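Local coordinates for rhamnosidase B (Bacillus sp., PDB 2OKX), which hydrolyses terminal alpha-L-rhamnose residues from alpha-L-rhamnosides as a member of glycoside hydrolase family 78, at residues 27-32 with 85-90; 40-45 with 113-118; 51-56 with 162-167; 128-133 with 168-173. All coordinates share one frame; numbering follows the deposited sequence. Where two conformers were deposited one is given.

In the fold
The four contacts lie in the N-terminal beta-sandwich region, their centres 30 to 38 Å from the centre of the chain. Contacts 1, 3 and 4 reach one antiparallel sheet; contact 2 belongs to the sheet facing it. The two sheets meet where Ile115 CD1 lies 3.5 Å from both Phe30 CE1 and Ile90 CD1, and where Leu42 CD1 is 4.0 Å from Leu52 CD2. Arg27 of contact 1 joins the loop that supplies contacts 3 and 4: its NH1 is 2.8 Å from Trp163 O and its NE forms a 3.0 Å salt bridge with Asp170 OD2. Catalysis in this family is assigned to the alpha barrel, a separate part of the chain.

Contact 1 of 4, residues 27-32 with 85-90; sequences RGSFDA and GVRNTI
Phe30 and Asn88 form an antiparallel hydrogen-bonded pair, and their side chains lie one over the other on the face of the sheet that they share with Ile90. Phe30 CG takes the crowded position between backbone N and carbonyl carbon (chi1 67°), which brings it to the side where Asn88 lies. Asn88 CB stands over a face of the ring, 4.0 Å from its centroid, in a CH-pi contact, with the amide plane 25° from that of the ring. Ile90 comes from the rim instead, its CG1 near the ring plane and 3.9 Å from Phe30 CE1. Asn88 OD1 turns to Asn55 ND2 and Arg83 N.

On the reverse face polar groups predominate. Ser29 OG and Thr89 OG1 share a weak hydrogen bond of 3.4 Å. Thr89 OG1 also sits 3.1 Å above the plane of the Arg87 guanidinium, toward its rim, and Thr89 CG2 covers a face of the Arg27 guanidinium, 3.8 Å from its NH2. The two arginine side chains cross at about a right angle, bringing Arg27 NH2 within 4.0 Å of Arg87 NH1. Arg27 is held by Asp170 and by the carbonyls of Trp163 and Leu165, Arg87 by that of Pro166.

An alanine in place of Phe30 would probably open a gap beside Ile115 and leave Asn88 CB and Ile90 CG1 without the ring they pack on. The two faces thus differ in chemistry: one is largely apolar, with Phe30 and Ile90 turned to the opposing sheet, while on the other the repulsion between like charges is probably offset by the Asp170 carboxylate and the loop carbonyls.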
loop_
_atom_site.group_PDB
_atom_site.type_symbol
_atom_site.label_atom_id
_atom_site.label_comp_id
_atom_site.label_asym_id
_atom_site.label_seq_id
_atom_site.Cartn_x
_atom_site.Cartn_y
_atom_site.Cartn_z
ATOM N N ARG A 27 10.127 -16.075 24.552
ATOM C CA ARG A 27 10.637 -15.490 25.785
ATOM C C ARG A 27 12.043 -15.995 26.070
ATOM O O ARG A 27 12.328 -17.188 25.949
ATOM C CB ARG A 27 9.729 -15.826 26.972
ATOM C CG ARG A 27 8.428 -15.027 27.030
ATOM C CD ARG A 27 7.544 -15.507 28.170
ATOM N NE ARG A 27 8.216 -15.404 29.463
ATOM C CZ ARG A 27 8.293 -14.291 30.184
ATOM N NH1 ARG A 27 7.735 -13.169 29.746
ATOM N NH2 ARG A 27 8.940 -14.296 31.343
ATOM N N GLY A 28 12.920 -15.071 26.441
ATOM C CA GLY A 28 14.290 -15.418 26.754
ATOM C C GLY A 28 14.759 -14.537 27.893
ATOM O O GLY A 28 14.466 -13.342 27.918
ATOM N N SER A 29 15.475 -15.120 28.846
ATOM C CA SER A 29 15.971 -14.359 29.979
ATOM C C SER A 29 17.471 -14.519 30.117
ATOM O O SER A 29 18.065 -15.445 29.566
ATOM C CB SER A 29 15.289 -14.814 31.270
ATOM O OG SER A 29 13.896 -14.553 31.232
ATOM N N PHE A 30 18.082 -13.600 30.852
ATOM C CA PHE A 30 19.515 -13.629 31.085
ATOM C C PHE A 30 19.854 -12.683 32.228
ATOM O O PHE A 30 19.100 -11.758 32.528
ATOM C CB PHE A 30 20.282 -13.203 29.829
ATOM C CG PHE A 30 20.090 -11.758 29.458
ATOM C CD1 PHE A 30 18.913 -11.329 28.855
ATOM C CD2 PHE A 30 21.088 -10.825 29.722
ATOM C CE1 PHE A 30 18.731 -9.990 28.519
ATOM C CE2 PHE A 30 20.915 -9.482 29.389
ATOM C CZ PHE A 30 19.733 -9.065 28.786
ATOM N N ASP A 31 20.988 -12.928 32.868
ATOM C CA ASP A 31 21.432 -12.089 33.966
ATOM C C ASP A 31 22.385 -11.047 33.397
ATOM O O ASP A 31 23.429 -11.389 32.842
ATOM C CB ASP A 31 22.136 -12.940 35.022
ATOM C CG ASP A 31 21.227 -14.006 35.608
ATOM O OD1 ASP A 31 21.707 -14.821 36.424
ATOM O OD2 ASP A 31 20.030 -14.027 35.255
ATOM N N ALA A 32 22.014 -9.778 33.519
ATOM C CA ALA A 32 22.840 -8.692 33.011
ATOM C C ALA A 32 23.906 -8.307 34.031
ATOM O O ALA A 32 23.644 -8.265 35.234
ATOM C CB ALA A 32 21.974 -7.486 32.680
ATOM N N GLY A 85 22.856 -5.889 36.733
ATOM C CA GLY A 85 23.038 -6.753 37.885
ATOM C C GLY A 85 21.913 -7.709 38.222
ATOM O O GLY A 85 22.021 -8.458 39.193
ATOM N N VAL A 86 20.837 -7.702 37.442
ATOM C CA VAL A 86 19.721 -8.599 37.721
ATOM C C VAL A 86 19.201 -9.318 36.478
ATOM O O VAL A 86 19.682 -9.096 35.365
ATOM C CB VAL A 86 18.545 -7.842 38.377
ATOM C CG1 VAL A 86 18.982 -7.267 39.717
ATOM C CG2 VAL A 86 18.063 -6.738 37.457
ATOM N N ARG A 87 18.219 -10.190 36.686
ATOM C CA ARG A 87 17.615 -10.953 35.602
ATOM C C ARG A 87 16.787 -10.055 34.691
ATOM O O ARG A 87 15.971 -9.261 35.158
ATOM C CB ARG A 87 16.736 -12.070 36.173
ATOM C CG ARG A 87 15.831 -12.750 35.156
ATOM C CD ARG A 87 15.134 -13.952 35.774
ATOM N NE ARG A 87 14.006 -14.418 34.972
ATOM C CZ ARG A 87 12.862 -13.754 34.834
ATOM N NH1 ARG A 87 11.888 -14.252 34.082
ATOM N NH2 ARG A 87 12.687 -12.594 35.454
ATOM N N ASN A 88 17.018 -10.191 33.390
ATOM C CA ASN A 88 16.320 -9.414 32.373
ATOM C C ASN A 88 15.531 -10.362 31.480
ATOM O O ASN A 88 15.924 -11.512 31.290
ATOM C CB ASN A 88 17.327 -8.634 31.528
ATOM C CG ASN A 88 17.893 -7.431 32.258
ATOM O OD1 ASN A 88 17.359 -6.327 32.162
ATOM N ND2 ASN A 88 18.972 -7.643 33.002
ATOM N N THR A 89 14.423 -9.875 30.931
ATOM C CA THR A 89 13.588 -10.697 30.067
ATOM C C THR A 89 13.352 -10.088 28.689
ATOM O O THR A 89 12.985 -8.917 28.565
ATOM C CB THR A 89 12.219 -10.953 30.712
ATOM O OG1 THR A 89 12.404 -11.597 31.979
ATOM C CG2 THR A 89 11.362 -11.838 29.811
ATOM N N ILE A 90 13.571 -10.896 27.655
ATOM C CA ILE A 90 13.349 -10.475 26.279
ATOM C C ILE A 90 12.132 -11.247 25.797
ATOM O O ILE A 90 12.083 -12.474 25.917
ATOM C CB ILE A 90 14.538 -10.825 25.362
ATOM C CG1 ILE A 90 15.828 -10.209 25.908
ATOM C CG2 ILE A 90 14.266 -10.319 23.954
ATOM C CD1 ILE A 90 15.798 -8.693 26.009
#

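Contact 2 of 4, residues 40-45 with 113-118; sequences AMLHIT and AEIEAD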
loop_
_atom_site.group_PDB
_atom_site.type_symbol
_atom_site.label_atom_id
_atom_site.label_comp_id
_atom_site.label_asym_id
_atom_site.label_seq_id
_atom_site.Cartn_x
_atom_site.Cartn_y
_atom_site.Cartn_z
ATOM N N ALA A 40 24.558 -1.593 25.098
ATOM C CA ALA A 40 24.045 -2.947 25.006
ATOM C C ALA A 40 23.151 -2.971 23.772
ATOM O O ALA A 40 22.051 -2.419 23.782
ATOM C CB ALA A 40 23.244 -3.292 26.253
ATOM N N MET A 41 23.638 -3.598 22.706
ATOM C CA MET A 41 22.893 -3.677 21.458
ATOM C C MET A 41 22.124 -4.986 21.313
ATOM O O MET A 41 22.618 -6.057 21.675
ATOM C CB MET A 41 23.842 -3.524 20.263
ATOM C CG MET A 41 24.618 -2.215 20.226
ATOM S SD MET A 41 23.539 -0.761 20.263
ATOM C CE MET A 41 22.850 -0.805 18.592
ATOM N N LEU A 42 20.910 -4.885 20.782
ATOM C CA LEU A 42 20.066 -6.048 20.550
ATOM C C LEU A 42 19.816 -6.103 19.048
ATOM O O LEU A 42 19.116 -5.254 18.488
ATOM C CB LEU A 42 18.744 -5.916 21.312
ATOM C CG LEU A 42 17.863 -7.166 21.397
ATOM C CD1 LEU A 42 16.799 -6.977 22.468
ATOM C CD2 LEU A 42 17.220 -7.446 20.044
ATOM N N HIS A 43 20.416 -7.098 18.400
ATOM C CA HIS A 43 20.292 -7.293 16.961
ATOM C C HIS A 43 19.206 -8.328 16.720
ATOM O O HIS A 43 19.223 -9.403 17.318
ATOM C CB HIS A 43 21.626 -7.778 16.403
ATOM C CG HIS A 43 22.789 -6.930 16.815
ATOM N ND1 HIS A 43 23.052 -5.699 16.252
ATOM C CD2 HIS A 43 23.754 -7.134 17.744
ATOM C CE1 HIS A 43 24.131 -5.183 16.813
ATOM N NE2 HIS A 43 24.576 -6.034 17.722
ATOM N N ILE A 44 18.269 -8.015 15.832
ATOM C CA ILE A 44 17.156 -8.920 15.592
ATOM C C ILE A 44 16.492 -8.819 14.221
ATOM O O ILE A 44 16.512 -7.773 13.569
ATOM C CB ILE A 44 16.061 -8.683 16.665
ATOM C CG1 ILE A 44 14.829 -9.548 16.391
ATOM C CG2 ILE A 44 15.666 -7.204 16.677
ATOM C CD1 ILE A 44 13.727 -9.380 17.432
ATOM N N THR A 45 15.919 -9.938 13.794
ATOM C CA THR A 45 15.167 -10.014 12.551
ATOM C C THR A 45 14.242 -11.209 12.716
ATOM O O THR A 45 14.446 -12.039 13.601
ATOM C CB THR A 45 16.062 -10.188 11.302
ATOM O OG1 THR A 45 15.262 -9.987 10.128
ATOM C CG2 THR A 45 16.671 -11.582 11.248
ATOM N N ALA A 113 17.728 -13.410 17.477
ATOM C CA ALA A 113 18.069 -12.205 18.221
ATOM C C ALA A 113 19.269 -12.438 19.121
ATOM O O ALA A 113 19.462 -13.531 19.651
ATOM C CB ALA A 113 16.875 -11.751 19.051
ATOM N N GLU A 114 20.069 -11.396 19.301
ATOM C CA GLU A 114 21.256 -11.495 20.132
ATOM C C GLU A 114 21.567 -10.158 20.792
ATOM O O GLU A 114 21.554 -9.117 20.134
ATOM C CB GLU A 114 22.444 -11.930 19.272
ATOM C CG GLU A 114 23.699 -12.281 20.052
ATOM C CD GLU A 114 24.887 -12.517 19.143
ATOM O OE1 GLU A 114 24.710 -13.180 18.101
ATOM O OE2 GLU A 114 25.997 -12.048 19.473
ATOM N N ILE A 115 21.833 -10.193 22.095
ATOM C CA ILE A 115 22.179 -8.989 22.839
ATOM C C ILE A 115 23.687 -9.010 23.039
ATOM O O ILE A 115 24.236 -9.975 23.571
ATOM C CB ILE A 115 21.485 -8.943 24.213
ATOM C CG1 ILE A 115 19.971 -8.851 24.024
ATOM C CG2 ILE A 115 21.994 -7.750 25.012
ATOM C CD1 ILE A 115 19.197 -8.769 25.317
ATOM N N GLU A 116 24.351 -7.947 22.603
ATOM C CA GLU A 116 25.797 -7.853 22.713
ATOM C C GLU A 116 26.224 -6.559 23.388
ATOM O O GLU A 116 25.635 -5.500 23.163
ATOM C CB GLU A 116 26.427 -7.946 21.319
ATOM C CG GLU A 116 27.941 -7.802 21.292
ATOM C CD GLU A 116 28.523 -8.008 19.902
ATOM O OE1 GLU A 116 28.168 -7.243 18.980
ATOM O OE2 GLU A 116 29.340 -8.939 19.731
ATOM N N ALA A 117 27.256 -6.656 24.218
ATOM C CA ALA A 117 27.784 -5.505 24.932
ATOM C C ALA A 117 29.250 -5.739 25.262
ATOM O O ALA A 117 29.612 -6.769 25.837
ATOM C CB ALA A 117 26.991 -5.274 26.208
ATOM N N ASP A 118 30.094 -4.785 24.883
ATOM C CA ASP A 118 31.523 -4.886 25.146
ATOM C C ASP A 118 32.099 -6.135 24.485
ATOM O O ASP A 118 32.907 -6.851 25.077
ATOM C CB ASP A 118 31.768 -4.923 26.658
ATOM C CG ASP A 118 31.263 -3.674 27.359
ATOM O OD1 ASP A 118 31.160 -3.679 28.604
ATOM O OD2 ASP A 118 30.975 -2.679 26.660
HETATM O O HOH W 1 26.743 -5.198 19.245
#
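His43 lies in an antiparallel hydrogen-bonded pair with Glu114, and its side chain leads from there toward Glu116, two residues further along the strand. CB starts 4.0 Å from Glu114 O, the oxygen that accepts the backbone N-H of His43 itself. CG, anti to the carbonyl carbon (chi1 -51°), stays 4.2 Å from that oxygen, and the ring's CD2 comes to 3.8 Å. At the tip, NE2 meets a water in the ring plane at 2.8 Å, and this water donates to Glu116 OE1. Glu116 CG is anti to the backbone N (chi1 178°), and the carboxylate stands perpendicular to the imidazole, with OE1 4.0 Å from NE2. The other ring nitrogen, ND1, is hydrogen-bonded to Ser75 OG on strand 70-77.

On the reverse face Leu42 CG packs on Ile115 CG1 at 3.8 Å, and Ile44 CB on Ala113 CB at 4.0 Å. Leu42 continues onto Leu52 and Val54 of the facing sheet, as expected for the interior of a beta sandwich.

Bonds at both nitrogens fix the rotation of the His43 ring, and the water bridges imidazole and carboxylate; Arg4, salt-bridged to Glu114 and only in a weak, long ion pair with Glu116 OE1, may slightly temper the negative charge there.

Contact 3 of 4, residues 51-56 with 162-167; sequences VLFVNG and DWALPA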
loop_
_atom_site.group_PDB
_atom_site.type_symbol
_atom_site.label_atom_id
_atom_site.label_comp_id
_atom_site.label_asym_id
_atom_site.label_seq_id
_atom_site.Cartn_x
_atom_site.Cartn_y
_atom_site.Cartn_z
ATOM N N VAL A 51 7.437 -7.911 16.945
ATOM C CA VAL A 51 7.170 -6.831 17.888
ATOM C C VAL A 51 8.087 -7.178 19.069
ATOM O O VAL A 51 7.941 -8.236 19.688
ATOM C CB VAL A 51 5.714 -6.803 18.373
ATOM C CG1 VAL A 51 5.557 -5.704 19.418
ATOM C CG2 VAL A 51 4.768 -6.545 17.200
ATOM N N LEU A 52 9.034 -6.294 19.367
ATOM C CA LEU A 52 10.007 -6.526 20.433
ATOM C C LEU A 52 9.704 -5.889 21.784
ATOM O O LEU A 52 9.334 -4.714 21.864
ATOM C CB LEU A 52 11.387 -6.053 19.968
ATOM C CG LEU A 52 12.520 -6.033 21.003
ATOM C CD1 LEU A 52 12.890 -7.464 21.389
ATOM C CD2 LEU A 52 13.731 -5.307 20.421
ATOM N N PHE A 53 9.885 -6.680 22.843
ATOM C CA PHE A 53 9.671 -6.228 24.213
ATOM C C PHE A 53 10.925 -6.506 25.041
ATOM O O PHE A 53 11.507 -7.590 24.958
ATOM C CB PHE A 53 8.501 -6.965 24.871
ATOM C CG PHE A 53 7.173 -6.730 24.213
ATOM C CD1 PHE A 53 6.792 -7.473 23.101
ATOM C CD2 PHE A 53 6.289 -5.784 24.723
ATOM C CE1 PHE A 53 5.546 -7.282 22.510
ATOM C CE2 PHE A 53 5.041 -5.586 24.139
ATOM C CZ PHE A 53 4.669 -6.336 23.030
ATOM N N VAL A 54 11.349 -5.522 25.826
ATOM C CA VAL A 54 12.515 -5.691 26.684
ATOM C C VAL A 54 12.061 -5.357 28.094
ATOM O O VAL A 54 11.743 -4.207 28.402
ATOM C CB VAL A 54 13.674 -4.762 26.279
ATOM C CG1 VAL A 54 14.852 -4.967 27.220
ATOM C CG2 VAL A 54 14.099 -5.051 24.844
ATOM N N ASN A 55 12.016 -6.380 28.939
ATOM C CA ASN A 55 11.575 -6.231 30.315
ATOM C C ASN A 55 10.144 -5.723 30.366
ATOM O O ASN A 55 9.780 -4.935 31.236
ATOM C CB ASN A 55 12.512 -5.296 31.088
ATOM C CG ASN A 55 13.824 -5.964 31.440
ATOM O OD1 ASN A 55 13.839 -7.085 31.948
ATOM N ND2 ASN A 55 14.931 -5.282 31.177
ATOM N N GLY A 56 9.336 -6.186 29.415
ATOM C CA GLY A 56 7.938 -5.803 29.367
ATOM C C GLY A 56 7.633 -4.570 28.542
ATOM O O GLY A 56 6.487 -4.348 28.158
ATOM N N ASP A 162 -0.196 -10.961 30.239
ATOM C CA ASP A 162 1.142 -10.586 30.688
ATOM C C ASP A 162 2.274 -11.476 30.184
ATOM O O ASP A 162 3.334 -11.534 30.804
ATOM C CB ASP A 162 1.190 -10.548 32.219
ATOM C CG ASP A 162 0.129 -9.640 32.817
ATOM O OD1 ASP A 162 -0.069 -8.522 32.295
ATOM O OD2 ASP A 162 -0.502 -10.040 33.820
ATOM N N TRP A 163 2.071 -12.145 29.053
ATOM C CA TRP A 163 3.090 -13.041 28.509
ATOM C C TRP A 163 4.446 -12.395 28.225
ATOM O O TRP A 163 5.461 -13.090 28.136
ATOM C CB TRP A 163 2.586 -13.709 27.223
ATOM C CG TRP A 163 2.488 -12.777 26.041
ATOM C CD1 TRP A 163 1.404 -12.042 25.660
ATOM C CD2 TRP A 163 3.530 -12.473 25.105
ATOM N NE1 TRP A 163 1.704 -11.298 24.543
ATOM C CE2 TRP A 163 3.002 -11.543 24.182
ATOM C CE3 TRP A 163 4.856 -12.896 24.956
ATOM C CZ2 TRP A 163 3.758 -11.026 23.122
ATOM C CZ3 TRP A 163 5.610 -12.383 23.900
ATOM C CH2 TRP A 163 5.055 -11.456 22.998
ATOM N N ALA A 164 4.472 -11.072 28.079
ATOM C CA ALA A 164 5.718 -10.375 27.781
ATOM C C ALA A 164 6.395 -9.756 28.998
ATOM O O ALA A 164 7.501 -9.225 28.888
ATOM C CB ALA A 164 5.469 -9.300 26.728
ATOM N N LEU A 165 5.746 -9.829 30.155
ATOM C CA LEU A 165 6.310 -9.245 31.367
ATOM C C LEU A 165 7.382 -10.116 32.017
ATOM O O LEU A 165 7.332 -11.341 31.947
ATOM C CB LEU A 165 5.197 -8.947 32.376
ATOM C CG LEU A 165 4.112 -7.981 31.888
ATOM C CD1 LEU A 165 3.126 -7.713 33.013
ATOM C CD2 LEU A 165 4.749 -6.678 31.418
ATOM N N PRO A 166 8.377 -9.481 32.653
ATOM C CA PRO A 166 9.486 -10.163 33.328
ATOM C C PRO A 166 9.051 -11.197 34.367
ATOM O O PRO A 166 9.661 -12.261 34.488
ATOM C CB PRO A 166 10.260 -9.009 33.961
ATOM C CG PRO A 166 10.054 -7.899 32.975
ATOM C CD PRO A 166 8.578 -8.020 32.673
ATOM N N ALA A 167 7.995 -10.886 35.109
ATOM C CA ALA A 167 7.505 -11.782 36.152
ATOM C C ALA A 167 6.546 -12.864 35.659
ATOM O O ALA A 167 6.042 -13.660 36.453
ATOM C CB ALA A 167 6.840 -10.968 37.252
HETATM O O HOH W 2 9.929 -8.373 27.816
#
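Gly56 N donates to a water at 2.8 Å, and the same water donates to Ala164 O, also at 2.8 Å, so that a single solvent molecule joins the two backbones. Gly56 CA adds a CA-H...O contact to that carbonyl at 3.5 Å. Asn55 and Gly56, both with positive phi (60° and 91°), have the backbone of a type I' turn joining strands 49-54 and 57-62; a CB on Gly56 would clash with Leu165 CD2.

Pro166 sets CG and CD against this turn, CG 3.4 Å from Asn55 C, its side chain crossing that of Asn55 at about a right angle. An alanine in its place would lose CG and CD, and would probably leave the Asn55 peptide without its cover and the loop freer to shift.

Further along, the Ala164 methyl touches the faces of two rings set at a steep angle to each other. Its CB stands over the Phe53 face, 4.2 Å from the centroid, in a CH-pi contact, and over the centre of the Trp163 ring. The two aromatic planes are 73° apart, and Phe53 CE1 approaches Trp163 CZ2 to 4.2 Å. Trp163 and Ala164 are the two central residues of a type I turn from Asp162 to Leu165, closed by Leu165 N to Asp162 O at 3.0 Å.

The loop lies across one face of the sheet at strands 49-54 and 87-96: Trp163 reaches Ala91 and Leu93, Ala164 also touches Ala91, and Phe53 packs on Gln58 of strand 57-62.

Contact 4 of 4, residues 128-133 with 168-173; sequences AWRTER and FDDGGW
Strand 130-133 runs past a type I turn from Asp170 to Trp173, closed by Trp173 N to Asp170 O at 2.9 Å, and the chains come nearest at Arg130 and Trp173, whose CA atoms are 5.8 Å apart. The Trp173 indole is clasped on both faces. Glu132 CG presses on one, 3.4 Å from the centroid of the five-membered ring and 17° off its normal, a close CH-pi contact. Asp170 CB covers the opposite face, 3.7 Å above the plane toward the rim, while Thr131 N comes up at the indole edge. Glu132 is bent at chi2 (-68°), which turns CD back over the Trp173 backbone; its OE2 accepts from Ala174 N.

The turn is entered through an Asx turn, in which Asp169 OD1 accepts from Gly171 N at 3.1 Å, above the carboxylate plane. Beyond Trp173 the chain goes into strand 174-181, which pairs antiparallel with strand 130-133, so the two turns form the lead-in to a sheet strand.

Arg130 reaches back over this lead-in. A bend at chi2 (-85°) directs CD toward the turn, and NH1 donates to Trp173 O at 2.9 Å, the oxygen lying close to the guanidinium plane and the donor in the carbonyl plane. One guanidinium face is covered toward its rim by Asp170 O and Gly171 CA. Asp170 OD2 touches Arg130 CG at 3.4 Å, its charge probably being spent mainly on Arg27; Asp170 OD1, 4.4 Å from Arg130 NE and well out of the guanidinium plane, would act on that group probably through charge alone.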
loop_
_atom_site.group_PDB
_atom_site.type_symbol
_atom_site.label_atom_id
_atom_site.label_comp_id
_atom_site.label_asym_id
_atom_site.label_seq_id
_atom_site.Cartn_x
_atom_site.Cartn_y
_atom_site.Cartn_z
ATOM N N ALA A 128 17.049 -22.854 24.398
ATOM C CA ALA A 128 16.788 -22.509 25.792
ATOM C C ALA A 128 15.582 -21.585 25.931
ATOM O O ALA A 128 14.961 -21.516 26.994
ATOM C CB ALA A 128 18.017 -21.861 26.410
ATOM N N TRP A 129 15.253 -20.874 24.856
ATOM C CA TRP A 129 14.115 -19.961 24.865
ATOM C C TRP A 129 12.799 -20.726 24.894
ATOM O O TRP A 129 12.735 -21.889 24.497
ATOM C CB TRP A 129 14.155 -19.055 23.632
ATOM C CG TRP A 129 15.173 -17.959 23.716
ATOM C CD1 TRP A 129 16.483 -18.080 24.076
ATOM C CD2 TRP A 129 14.968 -16.577 23.400
ATOM N NE1 TRP A 129 17.110 -16.858 24.004
ATOM C CE2 TRP A 129 16.204 -15.917 23.592
ATOM C CE3 TRP A 129 13.862 -15.830 22.973
ATOM C CZ2 TRP A 129 16.364 -14.543 23.368
ATOM C CZ3 TRP A 129 14.021 -14.464 22.751
ATOM C CH2 TRP A 129 15.264 -13.837 22.950
ATOM N N ARG A 130 11.751 -20.059 25.366
ATOM C CA ARG A 130 10.418 -20.646 25.459
ATOM C C ARG A 130 9.551 -20.067 24.346
ATOM O O ARG A 130 9.779 -18.939 23.899
ATOM C CB ARG A 130 9.788 -20.299 26.805
ATOM C CG ARG A 130 10.625 -20.673 28.015
ATOM C CD ARG A 130 10.403 -22.114 28.417
ATOM N NE ARG A 130 10.997 -22.400 29.720
ATOM C CZ ARG A 130 10.713 -23.475 30.448
ATOM N NH1 ARG A 130 9.843 -24.370 30.000
ATOM N NH2 ARG A 130 11.294 -23.651 31.627
ATOM N N THR A 131 8.553 -20.830 23.911
ATOM C CA THR A 131 7.660 -20.374 22.853
ATOM C C THR A 131 6.291 -21.042 22.889
ATOM O O THR A 131 6.161 -22.212 23.254
ATOM C CB THR A 131 8.278 -20.609 21.458
ATOM O OG1 THR A 131 7.382 -20.126 20.450
ATOM C CG2 THR A 131 8.537 -22.092 21.229
ATOM N N GLU A 132 5.273 -20.274 22.511
ATOM C CA GLU A 132 3.886 -20.732 22.457
ATOM C C GLU A 132 3.139 -19.788 21.518
ATOM O O GLU A 132 3.513 -18.622 21.383
ATOM C CB GLU A 132 3.223 -20.667 23.841
ATOM C CG GLU A 132 3.716 -21.687 24.863
ATOM C CD GLU A 132 3.325 -23.118 24.522
ATOM O OE1 GLU A 132 2.120 -23.373 24.305
ATOM O OE2 GLU A 132 4.224 -23.988 24.479
ATOM N N ARG A 133 2.095 -20.282 20.862
ATOM C CA ARG A 133 1.326 -19.425 19.972
ATOM C C ARG A 133 0.627 -18.383 20.828
ATOM O O ARG A 133 0.339 -18.631 22.001
ATOM C CB ARG A 133 0.270 -20.227 19.208
ATOM C CG ARG A 133 0.793 -20.998 18.013
ATOM C CD ARG A 133 -0.363 -21.383 17.110
ATOM N NE ARG A 133 -1.106 -20.199 16.680
ATOM C CZ ARG A 133 -2.270 -20.235 16.040
ATOM N NH1 ARG A 133 -2.836 -21.398 15.748
ATOM N NH2 ARG A 133 -2.869 -19.105 15.698
ATOM N N PHE A 168 6.288 -12.897 34.357
ATOM C CA PHE A 168 5.378 -13.895 33.809
ATOM C C PHE A 168 5.938 -15.305 33.973
ATOM O O PHE A 168 7.126 -15.541 33.764
ATOM C CB PHE A 168 5.104 -13.615 32.328
ATOM C CG PHE A 168 4.139 -14.581 31.698
ATOM C CD1 PHE A 168 4.601 -15.656 30.945
ATOM C CD2 PHE A 168 2.770 -14.432 31.882
ATOM C CE1 PHE A 168 3.709 -16.570 30.383
ATOM C CE2 PHE A 168 1.868 -15.341 31.326
ATOM C CZ PHE A 168 2.341 -16.412 30.575
ATOM N N ASP A 169 5.073 -16.237 34.351
ATOM C CA ASP A 169 5.481 -17.624 34.538
ATOM C C ASP A 169 5.271 -18.441 33.265
ATOM O O ASP A 169 4.149 -18.814 32.929
ATOM C CB ASP A 169 4.703 -18.244 35.703
ATOM C CG ASP A 169 4.862 -19.750 35.775
ATOM O OD1 ASP A 169 5.979 -20.247 35.520
ATOM O OD2 ASP A 169 3.867 -20.434 36.097
ATOM N N ASP A 170 6.364 -18.715 32.562
ATOM C CA ASP A 170 6.310 -19.479 31.324
ATOM C C ASP A 170 6.840 -20.895 31.527
ATOM O O ASP A 170 7.282 -21.544 30.579
ATOM C CB ASP A 170 7.131 -18.775 30.240
ATOM C CG ASP A 170 8.595 -18.641 30.613
ATOM O OD1 ASP A 170 8.971 -19.069 31.726
ATOM O OD2 ASP A 170 9.372 -18.107 29.795
ATOM N N GLY A 171 6.790 -21.369 32.768
ATOM C CA GLY A 171 7.272 -22.704 33.070
ATOM C C GLY A 171 6.605 -23.786 32.241
ATOM O O GLY A 171 7.233 -24.790 31.905
ATOM N N GLY A 172 5.334 -23.580 31.907
ATOM C CA GLY A 172 4.604 -24.562 31.124
ATOM C C GLY A 172 4.766 -24.415 29.621
ATOM O O GLY A 172 4.145 -25.149 28.851
ATOM N N TRP A 173 5.600 -23.471 29.200
ATOM C CA TRP A 173 5.834 -23.237 27.780
ATOM C C TRP A 173 6.846 -24.210 27.205
ATOM O O TRP A 173 7.831 -24.555 27.858
ATOM C CB TRP A 173 6.343 -21.810 27.557
ATOM C CG TRP A 173 5.279 -20.758 27.625
ATOM C CD1 TRP A 173 4.126 -20.794 28.358
ATOM C CD2 TRP A 173 5.295 -19.489 26.965
ATOM N NE1 TRP A 173 3.423 -19.624 28.193
ATOM C CE2 TRP A 173 4.119 -18.805 27.343
ATOM C CE3 TRP A 173 6.193 -18.862 26.088
ATOM C CZ2 TRP A 173 3.815 -17.521 26.874
ATOM C CZ3 TRP A 173 5.889 -17.584 25.622
ATOM C CH2 TRP A 173 4.709 -16.930 26.018
#